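Local coordinates for protein isomerase/lactonizing enzyme (Agrobacterium tumefaciens, PDB 1RVK) that is of unknown function but belongs to the enolase superfamily, binds magnesium, and probably acts as an isomerase or lactonizing enzyme, at residues A[60-64]-A[65-69]; A[50-53]-A[54-58]; A[209-212]-A[213-217]. All coordinates share one frame; numbering follows the deposited sequence.

Reading from the N terminus, interaction 2 (50-53 with 54-58) comes first: a tight turn that carries the chain off strand 47-52 of the three-stranded antiparallel sheet and up to the start of helix 59-70. Interaction 1 (60-64 with 65-69) lies within that helix, and the two touch where Ile62 CG1 packs 3.3 Å from Val57 O. Both belong to the N-terminal part of the enolase-type chain. Interaction 3 (209-212 with 213-217) opens helix 213-224 in the C-terminal barrel, its centre about 33 Å from the centre of interaction 2 and about 40 Å from that of interaction 1. The three follow in series, each closing before the next begins, so none nests or crosses.

Interaction 1: A[60-64]-A[65-69]; sequences HVIEK and FVKKV
The backbone of helix 59-70 widens here: Val61 O accepts from both Phe65 N and Val66 N, and Lys67 N reaches Ile62 O at 2.9 Å in an almost straight i to i+5 bond (174°). The bond from Val66 N lies in the carbonyl plane of Val61, whereas Phe65 N sits above it. This pi-type turn is a local bulge in the helix. The Phe65 ring packs against Lys64 and Val61. The extended chain of Lys64 runs alongside it and lays CG over the middle of the ring, 3.9 Å from the centroid, a CH-pi contact. Lys64 gets there because its CG stands anti to the backbone N (chi1 -172°). Val61 CG1, its side chain crossing that of Phe65 at a slant, comes within 4.1 Å of Phe65 CD2, and Ser92 and Leu96 also touch the ring. Ile62 CD1 meets Val66 CG2 at 4.1 Å on the face of the helix that packs on strand 3-15. At the surface, Glu63 and Lys67 lie side by side and form a salt bridge, NZ to OE1 3.0 Å, with the amine approaching on the syn side of the carboxylate but 27° out of its plane. Ile62 CG2 rests against Lys67 CE.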
loop_
_atom_site.group_PDB
_atom_site.type_symbol
_atom_site.label_atom_id
_atom_site.label_comp_id
_atom_site.label_asym_id
_atom_site.label_seq_id
_atom_site.Cartn_x
_atom_site.Cartn_y
_atom_site.Cartn_z
ATOM N N HIS A 60 1.022 23.609 -8.390
ATOM C CA HIS A 60 -0.375 24.005 -8.252
ATOM C C HIS A 60 -0.974 23.585 -6.915
ATOM O O HIS A 60 -1.653 24.373 -6.257
ATOM C CB HIS A 60 -1.226 23.429 -9.387
ATOM C CG HIS A 60 -2.689 23.715 -9.241
ATOM N ND1 HIS A 60 -3.577 22.806 -8.707
ATOM C CD2 HIS A 60 -3.408 24.832 -9.505
ATOM C CE1 HIS A 60 -4.779 23.350 -8.649
ATOM N NE2 HIS A 60 -4.704 24.580 -9.126
ATOM N N VAL A 61 -0.718 22.344 -6.521
ATOM C CA VAL A 61 -1.250 21.809 -5.274
ATOM C C VAL A 61 -0.544 22.381 -4.053
ATOM O O VAL A 61 -1.179 22.684 -3.042
ATOM C CB VAL A 61 -1.136 20.267 -5.252
ATOM C CG1 VAL A 61 -1.701 19.718 -3.957
ATOM C CG2 VAL A 61 -1.883 19.683 -6.442
ATOM N N ILE A 62 0.771 22.534 -4.151
ATOM C CA ILE A 62 1.555 23.070 -3.045
ATOM C C ILE A 62 1.197 24.525 -2.747
ATOM O O ILE A 62 0.957 24.895 -1.601
ATOM C CB ILE A 62 3.075 22.991 -3.348
ATOM C CG1 ILE A 62 3.502 21.530 -3.508
ATOM C CG2 ILE A 62 3.868 23.684 -2.244
ATOM C CD1 ILE A 62 3.271 20.671 -2.276
ATOM N N GLU A 63 1.147 25.345 -3.787
ATOM C CA GLU A 63 0.855 26.760 -3.605
ATOM C C GLU A 63 -0.590 27.067 -3.244
ATOM O O GLU A 63 -0.858 27.874 -2.352
ATOM C CB GLU A 63 1.245 27.531 -4.867
ATOM C CG GLU A 63 2.710 27.364 -5.243
ATOM C CD GLU A 63 3.654 27.933 -4.198
ATOM O OE1 GLU A 63 4.843 27.553 -4.203
ATOM O OE2 GLU A 63 3.212 28.765 -3.377
ATOM N N LYS A 64 -1.522 26.414 -3.925
ATOM C CA LYS A 64 -2.935 26.667 -3.687
ATOM C C LYS A 64 -3.511 26.029 -2.427
ATOM O O LYS A 64 -4.434 26.579 -1.826
ATOM C CB LYS A 64 -3.751 26.224 -4.907
ATOM C CG LYS A 64 -5.220 26.612 -4.844
ATOM C CD LYS A 64 -5.955 26.214 -6.114
ATOM C CE LYS A 64 -7.409 26.658 -6.073
ATOM N NZ LYS A 64 -8.133 26.292 -7.322
ATOM N N PHE A 65 -2.963 24.890 -2.009
ATOM C CA PHE A 65 -3.498 24.202 -0.838
ATOM C C PHE A 65 -2.564 23.935 0.339
ATOM O O PHE A 65 -2.810 24.405 1.446
ATOM C CB PHE A 65 -4.104 22.859 -1.267
ATOM C CG PHE A 65 -5.082 22.969 -2.401
ATOM C CD1 PHE A 65 -6.343 23.526 -2.201
ATOM C CD2 PHE A 65 -4.737 22.530 -3.675
ATOM C CE1 PHE A 65 -7.247 23.646 -3.260
ATOM C CE2 PHE A 65 -5.635 22.646 -4.740
ATOM C CZ PHE A 65 -6.892 23.206 -4.530
ATOM N N VAL A 66 -1.500 23.173 0.104
ATOM C CA VAL A 66 -0.593 22.789 1.181
ATOM C C VAL A 66 0.075 23.909 1.971
ATOM O O VAL A 66 0.025 23.906 3.199
ATOM C CB VAL A 66 0.483 21.812 0.669
ATOM C CG1 VAL A 66 1.339 21.318 1.832
ATOM C CG2 VAL A 66 -0.189 20.629 -0.024
ATOM N N LYS A 67 0.700 24.865 1.293
ATOM C CA LYS A 67 1.352 25.952 2.017
ATOM C C LYS A 67 0.368 26.790 2.824
ATOM O O LYS A 67 0.661 27.180 3.951
ATOM C CB LYS A 67 2.125 26.854 1.053
ATOM C CG LYS A 67 3.419 26.232 0.568
ATOM C CD LYS A 67 4.192 27.181 -0.327
ATOM C CE LYS A 67 5.536 26.584 -0.708
ATOM N NZ LYS A 67 6.312 27.476 -1.617
ATOM N N LYS A 68 -0.802 27.057 2.251
ATOM C CA LYS A 68 -1.814 27.858 2.932
ATOM C C LYS A 68 -2.288 27.240 4.242
ATOM O O LYS A 68 -2.703 27.949 5.153
ATOM C CB LYS A 68 -3.017 28.082 2.017
ATOM C CG LYS A 68 -2.727 28.935 0.800
ATOM C CD LYS A 68 -4.002 29.146 0.002
ATOM C CE LYS A 68 -3.771 30.031 -1.206
ATOM N NZ LYS A 68 -5.036 30.203 -1.974
ATOM N N VAL A 69 -2.229 25.917 4.336
ATOM C CA VAL A 69 -2.656 25.234 5.547
ATOM C C VAL A 69 -1.531 25.068 6.564
ATOM O O VAL A 69 -1.730 25.293 7.758
ATOM C CB VAL A 69 -3.223 23.827 5.225
ATOM C CG1 VAL A 69 -3.484 23.053 6.517
ATOM C CG2 VAL A 69 -4.503 23.961 4.416
#

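Interaction 2: A[50-53]-A[54-58]; sequences SFTA and PEIVR
Thr52, at the end of strand 47-52, meets the turn ahead with both branches of its side chain. Its OG1 stands anti to the backbone N (chi1 -166°) and lies 3.3 Å from Ile56 CD1, a van der Waals contact with a methyl group, the two side chains crossing at a slant. The other branch, CG2, reaches tip to tip toward Val57, 3.6 Å from Val57 CG1 and slightly farther from CG2 of the same valine. One threonine thus spans two consecutive residues of the turn, its methyl on the buried valine and its hydroxyl oxygen against the isoleucine. Arg99 and Val103 of helix 98-116 touch Thr52 as well.

Ala53 follows as the residue where the chain leaves the strand. Its carbonyl oxygen accepts from Ile56 N at 3.0 Å, with the donor 43° above the carbonyl plane and an N-H...O angle of 142°. This is an i to i+3 bond, and Val57 N repeats the pattern on Pro54 O, giving the short 3-10 segment 54-56. In the N-terminal domain of this enolase-superfamily protein, that single turn links the antiparallel sheet to helix 59-70, with Arg58 in the N-cap position. The methyl of Ala53 packs against the turn, CB lying 3.6 Å from Pro54 CD and 3.9 Å from Ile56 CD1. Farther on, the guanidinium of Arg58 folds back so that NH1 donates to Glu55 O at 2.9 Å. That oxygen lies in the guanidinium plane, which fixes how the group is turned. Ile56 O, in turn, is hydrogen-bonded by Thr100 OG1 of helix 98-116.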
loop_
_atom_site.group_PDB
_atom_site.type_symbol
_atom_site.label_atom_id
_atom_site.label_comp_id
_atom_site.label_asym_id
_atom_site.label_seq_id
_atom_site.Cartn_x
_atom_site.Cartn_y
_atom_site.Cartn_z
ATOM N N SER A 50 8.797 12.863 3.075
ATOM C CA SER A 50 7.939 11.797 2.574
ATOM C C SER A 50 7.998 11.786 1.047
ATOM O O SER A 50 8.107 12.835 0.416
ATOM C CB SER A 50 6.500 11.986 3.061
ATOM O OG SER A 50 5.801 10.754 3.002
ATOM N N PHE A 51 7.924 10.593 0.462
ATOM C CA PHE A 51 8.013 10.428 -0.986
ATOM C C PHE A 51 6.687 10.158 -1.684
ATOM O O PHE A 51 5.787 9.546 -1.112
ATOM C CB PHE A 51 8.975 9.280 -1.297
ATOM C CG PHE A 51 10.375 9.523 -0.820
ATOM C CD1 PHE A 51 11.267 10.255 -1.593
ATOM C CD2 PHE A 51 10.790 9.058 0.427
ATOM C CE1 PHE A 51 12.556 10.524 -1.134
ATOM C CE2 PHE A 51 12.076 9.322 0.895
ATOM C CZ PHE A 51 12.960 10.057 0.112
ATOM N N THR A 52 6.581 10.615 -2.930
ATOM C CA THR A 52 5.382 10.397 -3.736
ATOM C C THR A 52 5.661 10.770 -5.187
ATOM O O THR A 52 6.753 11.236 -5.515
ATOM C CB THR A 52 4.183 11.232 -3.228
ATOM O OG1 THR A 52 2.978 10.749 -3.836
ATOM C CG2 THR A 52 4.363 12.704 -3.571
ATOM N N ALA A 53 4.680 10.554 -6.055
ATOM C CA ALA A 53 4.826 10.879 -7.469
ATOM C C ALA A 53 4.762 12.393 -7.646
ATOM O O ALA A 53 3.969 13.068 -6.991
ATOM C CB ALA A 53 3.723 10.206 -8.279
ATOM N N PRO A 54 5.582 12.940 -8.556
ATOM C CA PRO A 54 5.649 14.377 -8.846
ATOM C C PRO A 54 4.315 15.116 -8.983
ATOM O O PRO A 54 4.131 16.174 -8.385
ATOM C CB PRO A 54 6.468 14.426 -10.135
ATOM C CG PRO A 54 7.411 13.272 -9.963
ATOM C CD PRO A 54 6.492 12.187 -9.439
ATOM N N GLU A 55 3.389 14.565 -9.766
ATOM C CA GLU A 55 2.094 15.213 -9.988
ATOM C C GLU A 55 1.275 15.446 -8.722
ATOM O O GLU A 55 0.479 16.381 -8.649
ATOM C CB GLU A 55 1.258 14.400 -10.985
ATOM C CG GLU A 55 1.780 14.435 -12.414
ATOM C CD GLU A 55 1.728 15.826 -13.023
ATOM O OE1 GLU A 55 2.729 16.236 -13.651
ATOM O OE2 GLU A 55 0.688 16.505 -12.884
ATOM N N ILE A 56 1.475 14.594 -7.727
ATOM C CA ILE A 56 0.737 14.687 -6.473
ATOM C C ILE A 56 1.149 15.881 -5.613
ATOM O O ILE A 56 0.355 16.387 -4.818
ATOM C CB ILE A 56 0.887 13.363 -5.692
ATOM C CG1 ILE A 56 0.203 12.246 -6.485
ATOM C CG2 ILE A 56 0.286 13.482 -4.295
ATOM C CD1 ILE A 56 0.569 10.838 -6.038
ATOM N N VAL A 57 2.386 16.338 -5.783
ATOM C CA VAL A 57 2.895 17.480 -5.027
ATOM C C VAL A 57 3.431 18.554 -5.969
ATOM O O VAL A 57 4.402 19.246 -5.653
ATOM C CB VAL A 57 4.023 17.059 -4.061
ATOM C CG1 VAL A 57 3.461 16.182 -2.950
ATOM C CG2 VAL A 57 5.111 16.319 -4.825
ATOM N N ARG A 58 2.797 18.691 -7.130
ATOM C CA ARG A 58 3.223 19.693 -8.101
ATOM C C ARG A 58 2.921 21.091 -7.551
ATOM O O ARG A 58 2.132 21.248 -6.617
ATOM C CB ARG A 58 2.530 19.461 -9.453
ATOM C CG ARG A 58 1.008 19.611 -9.457
ATOM C CD ARG A 58 0.453 19.259 -10.834
ATOM N NE ARG A 58 -0.954 19.620 -10.995
ATOM C CZ ARG A 58 -1.972 18.970 -10.437
ATOM N NH1 ARG A 58 -1.754 17.910 -9.671
ATOM N NH2 ARG A 58 -3.216 19.383 -10.652
#

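Interaction 3: A[209-212]-A[213-217]; sequences HWYS and RTDAL
The hydroxyls of Ser212 and Thr214 share a hydrogen bond, Ser212 OG to Thr214 OG1 3.1 Å, at the first turn of helix 213-224, where Ser212 is the N-cap. Both oxygens sit between their own backbone N and carbonyl carbon (chi1 61° in Ser212), and this turns them toward each other. The Ser212 OG also lies 3.2 Å from Asp215 N. Among the backbone bonds, Ala216 N to Ser212 O (3.0 Å) opens the regular i to i+4 series, which Leu217 N continues on Arg213 O.

A water adds a second link from the cap. It accepts from Ser212 N at 3.0 Å and donates to Asp215 OD2 at 2.7 Å, so the carboxylate reaches the backbone of the cap residue indirectly. Being close to the N-terminal end of the helix, that carboxylate is probably favoured in its charged form.

The apolar contacts come from Tyr211. Its side chain crosses that of Asp215 at about a right angle, ring and carboxylate planes 81° apart, and CD2 approaches Asp215 CB to 3.6 Å; Tyr211 CB lies 4.4 Å from Ala216 CB. The phenol OH hydrogen-bonds Asp186 of helix 183-197, whose Val183 touches both Tyr211 and Asp215; the Tyr211 side chain is about 13 Å from the magnesium ion. Arg213 extends to Ser242 in helix 240-249, so this loop after strand 202-206 starts helix 213-224 between helices 183-197 and 240-249.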
loop_
_atom_site.group_PDB
_atom_site.type_symbol
_atom_site.label_atom_id
_atom_site.label_comp_id
_atom_site.label_asym_id
_atom_site.label_seq_id
_atom_site.Cartn_x
_atom_site.Cartn_y
_atom_site.Cartn_z
ATOM N N HIS A 209 -9.814 -6.132 -10.942
ATOM C CA HIS A 209 -10.669 -5.306 -10.084
ATOM C C HIS A 209 -12.054 -4.902 -10.579
ATOM O O HIS A 209 -12.743 -4.144 -9.893
ATOM C CB HIS A 209 -9.930 -4.018 -9.711
ATOM C CG HIS A 209 -8.485 -4.214 -9.377
ATOM N ND1 HIS A 209 -8.060 -4.979 -8.313
ATOM C CD2 HIS A 209 -7.366 -3.709 -9.948
ATOM C CE1 HIS A 209 -6.741 -4.935 -8.242
ATOM N NE2 HIS A 209 -6.295 -4.171 -9.223
ATOM N N TRP A 210 -12.475 -5.390 -11.741
ATOM C CA TRP A 210 -13.775 -4.994 -12.272
ATOM C C TRP A 210 -14.617 -6.135 -12.847
ATOM O O TRP A 210 -15.394 -5.921 -13.783
ATOM C CB TRP A 210 -13.582 -3.928 -13.357
ATOM C CG TRP A 210 -12.764 -2.736 -12.938
ATOM C CD1 TRP A 210 -13.231 -1.556 -12.434
ATOM C CD2 TRP A 210 -11.340 -2.600 -13.028
ATOM N NE1 TRP A 210 -12.184 -0.686 -12.214
ATOM C CE2 TRP A 210 -11.013 -1.303 -12.569
ATOM C CE3 TRP A 210 -10.309 -3.448 -13.454
ATOM C CZ2 TRP A 210 -9.696 -0.834 -12.525
ATOM C CZ3 TRP A 210 -8.997 -2.981 -13.409
ATOM C CH2 TRP A 210 -8.705 -1.684 -12.948
ATOM N N TYR A 211 -14.468 -7.340 -12.304
ATOM C CA TYR A 211 -15.261 -8.475 -12.783
ATOM C C TYR A 211 -16.735 -8.246 -12.480
ATOM O O TYR A 211 -17.083 -7.595 -11.497
ATOM C CB TYR A 211 -14.851 -9.772 -12.077
ATOM C CG TYR A 211 -13.717 -10.543 -12.714
ATOM C CD1 TYR A 211 -12.623 -10.949 -11.952
ATOM C CD2 TYR A 211 -13.761 -10.915 -14.060
ATOM C CE1 TYR A 211 -11.597 -11.710 -12.509
ATOM C CE2 TYR A 211 -12.738 -11.676 -14.631
ATOM C CZ TYR A 211 -11.661 -12.070 -13.844
ATOM O OH TYR A 211 -10.654 -12.831 -14.382
ATOM N N SER A 212 -17.598 -8.793 -13.330
ATOM C CA SER A 212 -19.038 -8.697 -13.125
ATOM C C SER A 212 -19.367 -9.564 -11.906
ATOM O O SER A 212 -18.528 -10.331 -11.444
ATOM C CB SER A 212 -19.771 -9.257 -14.338
ATOM O OG SER A 212 -19.440 -10.626 -14.515
ATOM N N ARG A 213 -20.586 -9.448 -11.386
ATOM C CA ARG A 213 -20.975 -10.260 -10.242
ATOM C C ARG A 213 -20.869 -11.744 -10.596
ATOM O O ARG A 213 -20.335 -12.531 -9.820
ATOM C CB ARG A 213 -22.413 -9.954 -9.805
ATOM C CG ARG A 213 -22.611 -8.610 -9.112
ATOM C CD ARG A 213 -24.003 -8.535 -8.505
ATOM N NE ARG A 213 -24.301 -7.235 -7.906
ATOM C CZ ARG A 213 -25.367 -7.000 -7.150
ATOM N NH1 ARG A 213 -26.227 -7.977 -6.900
ATOM N NH2 ARG A 213 -25.581 -5.787 -6.651
ATOM N N THR A 214 -21.365 -12.123 -11.773
ATOM C CA THR A 214 -21.326 -13.524 -12.186
ATOM C C THR A 214 -19.906 -14.081 -12.289
ATOM O O THR A 214 -19.659 -15.218 -11.884
ATOM C CB THR A 214 -22.063 -13.752 -13.535
ATOM O OG1 THR A 214 -21.560 -12.851 -14.528
ATOM C CG2 THR A 214 -23.561 -13.537 -13.361
ATOM N N ASP A 215 -18.973 -13.294 -12.816
ATOM C CA ASP A 215 -17.589 -13.758 -12.929
ATOM C C ASP A 215 -16.915 -13.845 -11.558
ATOM O O ASP A 215 -16.170 -14.784 -11.284
ATOM C CB ASP A 215 -16.767 -12.842 -13.852
ATOM C CG ASP A 215 -16.974 -13.156 -15.333
ATOM O OD1 ASP A 215 -17.417 -14.279 -15.659
ATOM O OD2 ASP A 215 -16.676 -12.280 -16.175
ATOM N N ALA A 216 -17.174 -12.869 -10.695
ATOM C CA ALA A 216 -16.585 -12.878 -9.362
ATOM C C ALA A 216 -17.091 -14.072 -8.553
ATOM O O ALA A 216 -16.347 -14.647 -7.759
ATOM C CB ALA A 216 -16.909 -11.574 -8.630
ATOM N N LEU A 217 -18.356 -14.441 -8.748
ATOM C CA LEU A 217 -18.930 -15.579 -8.035
ATOM C C LEU A 217 -18.236 -16.864 -8.497
ATOM O O LEU A 217 -17.922 -17.739 -7.691
ATOM C CB LEU A 217 -20.438 -15.680 -8.306
ATOM C CG LEU A 217 -21.160 -16.871 -7.661
ATOM C CD1 LEU A 217 -21.132 -16.723 -6.145
ATOM C CD2 LEU A 217 -22.600 -16.945 -8.155
HETATM O O HOH W 1 -16.472 -9.548 -15.965
#